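Local structure of TadZ (Pseudomonas aeruginosa, 4LDA) at residues A[7-12]-A[30-35]; A[50-55]-A[78-83]. The protein is a pilus assembly protein whose N-terminal, CheY-like receiver domain forms this chain; the full-length protein may bind and hydrolyse ATP. All coordinates share one frame; numbering follows the deposited sequence.

Contact 1 of 2, residues A[7-12]-A[30-35]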
loop_
_atom_site.group_PDB
_atom_site.type_symbol
_atom_site.label_atom_id
_atom_site.label_comp_id
_atom_site.label_asym_id
_atom_site.label_seq_id
_atom_site.Cartn_x
_atom_site.Cartn_y
_atom_site.Cartn_z
ATOM N N VAL A 7 -3.657 -1.278 5.217
ATOM C CA VAL A 7 -3.587 0.127 5.620
ATOM C C VAL A 7 -3.452 0.949 4.341
ATOM O O VAL A 7 -2.766 0.526 3.423
ATOM C CB VAL A 7 -2.465 0.392 6.663
ATOM C CG1 VAL A 7 -2.326 1.872 6.982
ATOM C CG2 VAL A 7 -2.759 -0.375 7.941
ATOM N N ALA A 8 -4.160 2.088 4.265
ATOM C CA ALA A 8 -4.144 2.933 3.083
ATOM C C ALA A 8 -3.884 4.403 3.395
ATOM O O ALA A 8 -4.600 5.025 4.182
ATOM C CB ALA A 8 -5.465 2.815 2.352
ATOM N N LEU A 9 -2.853 4.950 2.736
ATOM C CA LEU A 9 -2.489 6.359 2.722
ATOM C C LEU A 9 -2.943 6.883 1.385
ATOM O O LEU A 9 -2.256 6.690 0.386
ATOM C CB LEU A 9 -0.986 6.573 2.962
ATOM C CG LEU A 9 -0.406 6.088 4.254
ATOM C CD1 LEU A 9 1.104 6.012 4.154
ATOM C CD2 LEU A 9 -0.838 7.002 5.389
ATOM N N THR A 10 -4.168 7.390 1.332
ATOM C CA THR A 10 -4.798 7.866 0.105
ATOM C C THR A 10 -4.708 9.371 0.045
ATOM O O THR A 10 -4.633 10.021 1.101
ATOM C CB THR A 10 -6.255 7.380 0.050
ATOM O OG1 THR A 10 -6.939 7.781 1.249
ATOM C CG2 THR A 10 -6.354 5.866 -0.119
ATOM N N GLN A 11 -4.708 9.944 -1.174
ATOM C CA GLN A 11 -4.641 11.398 -1.243
ATOM C C GLN A 11 -6.041 11.987 -1.616
ATOM O O GLN A 11 -6.201 13.211 -1.586
ATOM C CB GLN A 11 -3.515 11.934 -2.141
ATOM C CG GLN A 11 -3.387 11.416 -3.545
ATOM C CD GLN A 11 -2.025 11.791 -4.120
ATOM O OE1 GLN A 11 -1.333 12.713 -3.652
ATOM N NE2 GLN A 11 -1.617 11.090 -5.175
ATOM N N HIS A 12 -7.071 11.127 -1.811
ATOM C CA HIS A 12 -8.462 11.559 -1.979
ATOM C C HIS A 12 -9.412 10.373 -1.620
ATOM O O HIS A 12 -9.011 9.212 -1.723
ATOM C CB HIS A 12 -8.762 12.165 -3.362
ATOM C CG HIS A 12 -8.770 11.211 -4.495
ATOM N ND1 HIS A 12 -9.940 10.603 -4.905
ATOM C CD2 HIS A 12 -7.764 10.847 -5.325
ATOM C CE1 HIS A 12 -9.607 9.861 -5.945
ATOM N NE2 HIS A 12 -8.307 9.983 -6.241
ATOM N N VAL A 30 -8.139 -0.243 6.317
ATOM C CA VAL A 30 -8.039 0.716 7.406
ATOM C C VAL A 30 -7.399 1.990 6.858
ATOM O O VAL A 30 -6.277 1.920 6.329
ATOM C CB VAL A 30 -7.226 0.115 8.596
ATOM C CG1 VAL A 30 -6.972 1.144 9.692
ATOM C CG2 VAL A 30 -7.894 -1.129 9.165
ATOM N N PRO A 31 -8.086 3.154 6.937
ATOM C CA PRO A 31 -7.440 4.405 6.492
ATOM C C PRO A 31 -6.399 4.857 7.514
ATOM O O PRO A 31 -6.549 4.573 8.698
ATOM C CB PRO A 31 -8.612 5.385 6.398
ATOM C CG PRO A 31 -9.589 4.899 7.430
ATOM C CD PRO A 31 -9.415 3.409 7.544
ATOM N N ALA A 32 -5.344 5.522 7.080
ATOM C CA ALA A 32 -4.333 5.984 8.030
ATOM C C ALA A 32 -4.281 7.507 8.077
ATOM O O ALA A 32 -3.643 8.086 8.961
ATOM C CB ALA A 32 -2.985 5.422 7.659
ATOM N N GLY A 33 -4.988 8.134 7.137
ATOM C CA GLY A 33 -5.091 9.581 7.003
ATOM C C GLY A 33 -3.756 10.292 6.919
ATOM O O GLY A 33 -2.884 9.934 6.121
ATOM N N SER A 34 -3.606 11.307 7.768
ATOM C CA SER A 34 -2.403 12.120 7.918
ATOM C C SER A 34 -1.609 11.518 9.065
ATOM O O SER A 34 -1.864 11.837 10.238
ATOM C CB SER A 34 -2.787 13.582 8.150
ATOM O OG SER A 34 -1.651 14.408 8.343
ATOM N N ALA A 35 -0.734 10.557 8.737
ATOM C CA ALA A 35 0.015 9.829 9.748
ATOM C C ALA A 35 1.521 9.924 9.549
ATOM O O ALA A 35 2.014 9.828 8.421
ATOM C CB ALA A 35 -0.398 8.369 9.734
HETATM O O HOH W 1 -4.556 9.119 3.893
#
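Ala-8 is held through both its N and its O by strand 27-31 and the residue that follows its end: its N donates to Val-30 O at 3.0 Å, and its O accepts from Ala-32 N, also at 3.0 Å. The N-H...O angle is 148° in each, so neither bond is quite straight, and the second donor stands 32° out of the Ala-8 carbonyl plane as the chain leaves the strand. Val-30 O takes a further CA-H...O contact from Val-7 CA at 3.3 Å. Pro-31, lacking an N-H, can stand between the two bonding residues because its nitrogen is not needed for this pairing.

The apolar part of the contact centres on the CB of Ala-32. It points toward the other segment and touches two branches, Leu-9 CD2 at 3.5 Å and Val-7 CG1 at 3.7 Å; a methyl suffices for both. Val-7 offers that branch because CG1 lies anti to the backbone N (chi1 175°). Leu-9 CD2 also reaches Gly-33 O. Gly-33 has positive phi, easily adopted by glycine, and a water donates to both its O and Thr-10 O, bridging the two segments beyond the ends of their strands.

Farther out, helix 37-47 packs on Val-7, Leu-9 and Ala-32 through Leu-40, Leu-43 and Leu-44, whereas helix 13-22 lies on the opposite face, where the small Ala-8 touches Leu-16 and Leu-19 and Pro-31 touches Leu-16. Strand 4-9, helix 13-22 and strand 27-31 make a beta-alpha-beta unit, here at the edge of the parallel sheet of a CheY-like receiver fold.

Contact 2 of 2, residues A[50-55]-A[78-83]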
loop_
_atom_site.group_PDB
_atom_site.type_symbol
_atom_site.label_atom_id
_atom_site.label_comp_id
_atom_site.label_asym_id
_atom_site.label_seq_id
_atom_site.Cartn_x
_atom_site.Cartn_y
_atom_site.Cartn_z
ATOM N N GLY A 50 -0.116 -6.604 6.747
ATOM C CA GLY A 50 1.057 -7.026 5.971
ATOM C C GLY A 50 1.201 -6.288 4.646
ATOM O O GLY A 50 2.228 -6.408 3.963
ATOM N N VAL A 51 0.140 -5.526 4.271
ATOM C CA VAL A 51 0.100 -4.737 3.042
ATOM C C VAL A 51 -0.285 -3.300 3.385
ATOM O O VAL A 51 -1.250 -3.076 4.129
ATOM C CB VAL A 51 -0.857 -5.329 1.972
ATOM C CG1 VAL A 51 -0.889 -4.462 0.698
ATOM C CG2 VAL A 51 -0.485 -6.774 1.653
ATOM N N LEU A 52 0.483 -2.331 2.825
ATOM C CA LEU A 52 0.226 -0.908 2.950
ATOM C C LEU A 52 0.122 -0.297 1.556
ATOM O O LEU A 52 1.035 -0.447 0.742
ATOM C CB LEU A 52 1.293 -0.192 3.799
ATOM C CG LEU A 52 1.079 1.309 3.994
ATOM C CD1 LEU A 52 1.183 1.676 5.433
ATOM C CD2 LEU A 52 2.071 2.132 3.186
ATOM N N PHE A 53 -0.993 0.400 1.294
ATOM C CA PHE A 53 -1.222 1.130 0.055
ATOM C C PHE A 53 -0.842 2.596 0.275
ATOM O O PHE A 53 -1.228 3.179 1.278
ATOM C CB PHE A 53 -2.673 0.981 -0.411
ATOM C CG PHE A 53 -3.036 -0.432 -0.779
ATOM C CD1 PHE A 53 -2.767 -0.924 -2.051
ATOM C CD2 PHE A 53 -3.673 -1.263 0.137
ATOM C CE1 PHE A 53 -3.110 -2.228 -2.395
ATOM C CE2 PHE A 53 -4.008 -2.574 -0.202
ATOM C CZ PHE A 53 -3.740 -3.041 -1.466
ATOM N N ILE A 54 -0.044 3.171 -0.626
ATOM C CA ILE A 54 0.355 4.574 -0.511
ATOM C C ILE A 54 0.145 5.250 -1.878
ATOM O O ILE A 54 0.627 4.779 -2.898
ATOM C CB ILE A 54 1.792 4.774 0.042
ATOM C CG1 ILE A 54 2.060 6.288 0.376
ATOM C CG2 ILE A 54 2.871 4.107 -0.852
ATOM C CD1 ILE A 54 3.349 6.586 1.101
ATOM N N SER A 55 -0.647 6.320 -1.878
ATOM C CA SER A 55 -0.960 7.091 -3.070
ATOM C C SER A 55 0.174 8.105 -3.306
ATOM O O SER A 55 0.500 8.908 -2.421
ATOM C CB SER A 55 -2.325 7.754 -2.934
ATOM O OG SER A 55 -2.692 8.341 -4.167
ATOM N N LEU A 78 6.965 -6.035 5.290
ATOM C CA LEU A 78 5.792 -5.284 4.853
ATOM C C LEU A 78 5.795 -5.117 3.331
ATOM O O LEU A 78 6.826 -4.755 2.750
ATOM C CB LEU A 78 5.756 -3.894 5.544
ATOM C CG LEU A 78 4.600 -2.939 5.173
ATOM C CD1 LEU A 78 3.285 -3.401 5.763
ATOM C CD2 LEU A 78 4.897 -1.529 5.620
ATOM N N SER A 79 4.636 -5.374 2.694
ATOM C CA SER A 79 4.465 -5.162 1.258
ATOM C C SER A 79 3.866 -3.771 1.043
ATOM O O SER A 79 2.748 -3.510 1.478
ATOM C CB SER A 79 3.600 -6.251 0.624
ATOM O OG SER A 79 4.127 -7.546 0.831
ATOM N N VAL A 80 4.641 -2.862 0.441
ATOM C CA VAL A 80 4.165 -1.514 0.156
ATOM C C VAL A 80 3.746 -1.495 -1.334
ATOM O O VAL A 80 4.553 -1.818 -2.210
ATOM C CB VAL A 80 5.190 -0.402 0.534
ATOM C CG1 VAL A 80 4.663 0.981 0.177
ATOM C CG2 VAL A 80 5.539 -0.457 2.014
ATOM N N VAL A 81 2.470 -1.173 -1.597
ATOM C CA VAL A 81 1.905 -1.067 -2.945
ATOM C C VAL A 81 1.606 0.403 -3.225
ATOM O O VAL A 81 0.801 1.011 -2.522
ATOM C CB VAL A 81 0.637 -1.958 -3.146
ATOM C CG1 VAL A 81 0.102 -1.832 -4.569
ATOM C CG2 VAL A 81 0.923 -3.424 -2.810
ATOM N N ALA A 82 2.261 0.974 -4.241
ATOM C CA ALA A 82 2.048 2.374 -4.617
ATOM C C ALA A 82 0.847 2.511 -5.545
ATOM O O ALA A 82 0.558 1.608 -6.317
ATOM C CB ALA A 82 3.295 2.940 -5.280
ATOM N N ILE A 83 0.125 3.621 -5.427
ATOM C CA ILE A 83 -1.048 3.964 -6.236
ATOM C C ILE A 83 -0.717 5.283 -6.943
ATOM O O ILE A 83 -0.389 6.257 -6.280
ATOM C CB ILE A 83 -2.361 4.035 -5.396
ATOM C CG1 ILE A 83 -2.665 2.734 -4.645
ATOM C CG2 ILE A 83 -3.570 4.491 -6.235
ATOM C CD1 ILE A 83 -3.671 2.944 -3.459
#
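Phe-53 meets two branched residues of strand 79-83. Its CB touches Ile-83 CD1 at 3.8 Å. Beyond it, CG lies anti to the carbonyl carbon (chi1 -65°), and the ring runs side by side with Val-81, pointing the same way. CD1 and CE1 both rest against CB and CG1 of Val-81, CD1 lying 3.7 Å and CE1 3.8 Å from Val-81 CB. Beta-branched Val-81 suits this place, since its other methyl, CG2, reaches Val-51 CG1 at 4.1 Å.

On the opposite face Val-80 CG1 is shared: Ile-54 CG2 approaches at 3.7 Å and Leu-52 CD2 at 4.1 Å. Between the two layers the backbones pair in parallel. Leu-52 bonds to Ser-79 and Val-81, the neighbours of its partner Val-80, and Ile-54 does the same with Val-81 and Ile-83 around Ala-82; Ser-79 N also donates to Gly-50 O. Val-81 N to Leu-52 O, at 2.8 Å, is fairly straight, as are three of the others, while Ile-83 N to Ile-54 O bends to 151°. Beta-branched and aromatic residues fit such extended chains, and almost everything here is buried.

Among its neighbours, Phe-53 also packs on Phe-6 of strand 4-9, Ile-104 of strand 102-104 and Ile-117 of helix 110-121, which lies over this face with Leu-116 and Leu-120 against Val-81. Helix 61-74 lies over the Leu-52, Ile-54 and Val-80 face through Leu-71, Gln-64 and Val-68.

In the fold
The centres of contact 1 and contact 2 lie 11 Å apart, and strands 4-9 and 51-55 join them within one sheet. Probable hydrogen bonds run from Phe-53 N to Val-7 O and from Ser-55 N to Leu-9 O, each 2.8 Å. Leu-9 CD1 also packs on Ile-54 CD1 at 3.8 Å, extending one apolar layer across both pairs. Contact 1 pairs an edge strand, 27-31, with strand 4-9, while contact 2 occupies the chain's centre. At the strands' C-terminal ends, Ser-55 OG hydrogen bonds Glu-15 and, weakly, Gln-11 NE2; in classical receivers this end of the sheet carries the phosphorylation site.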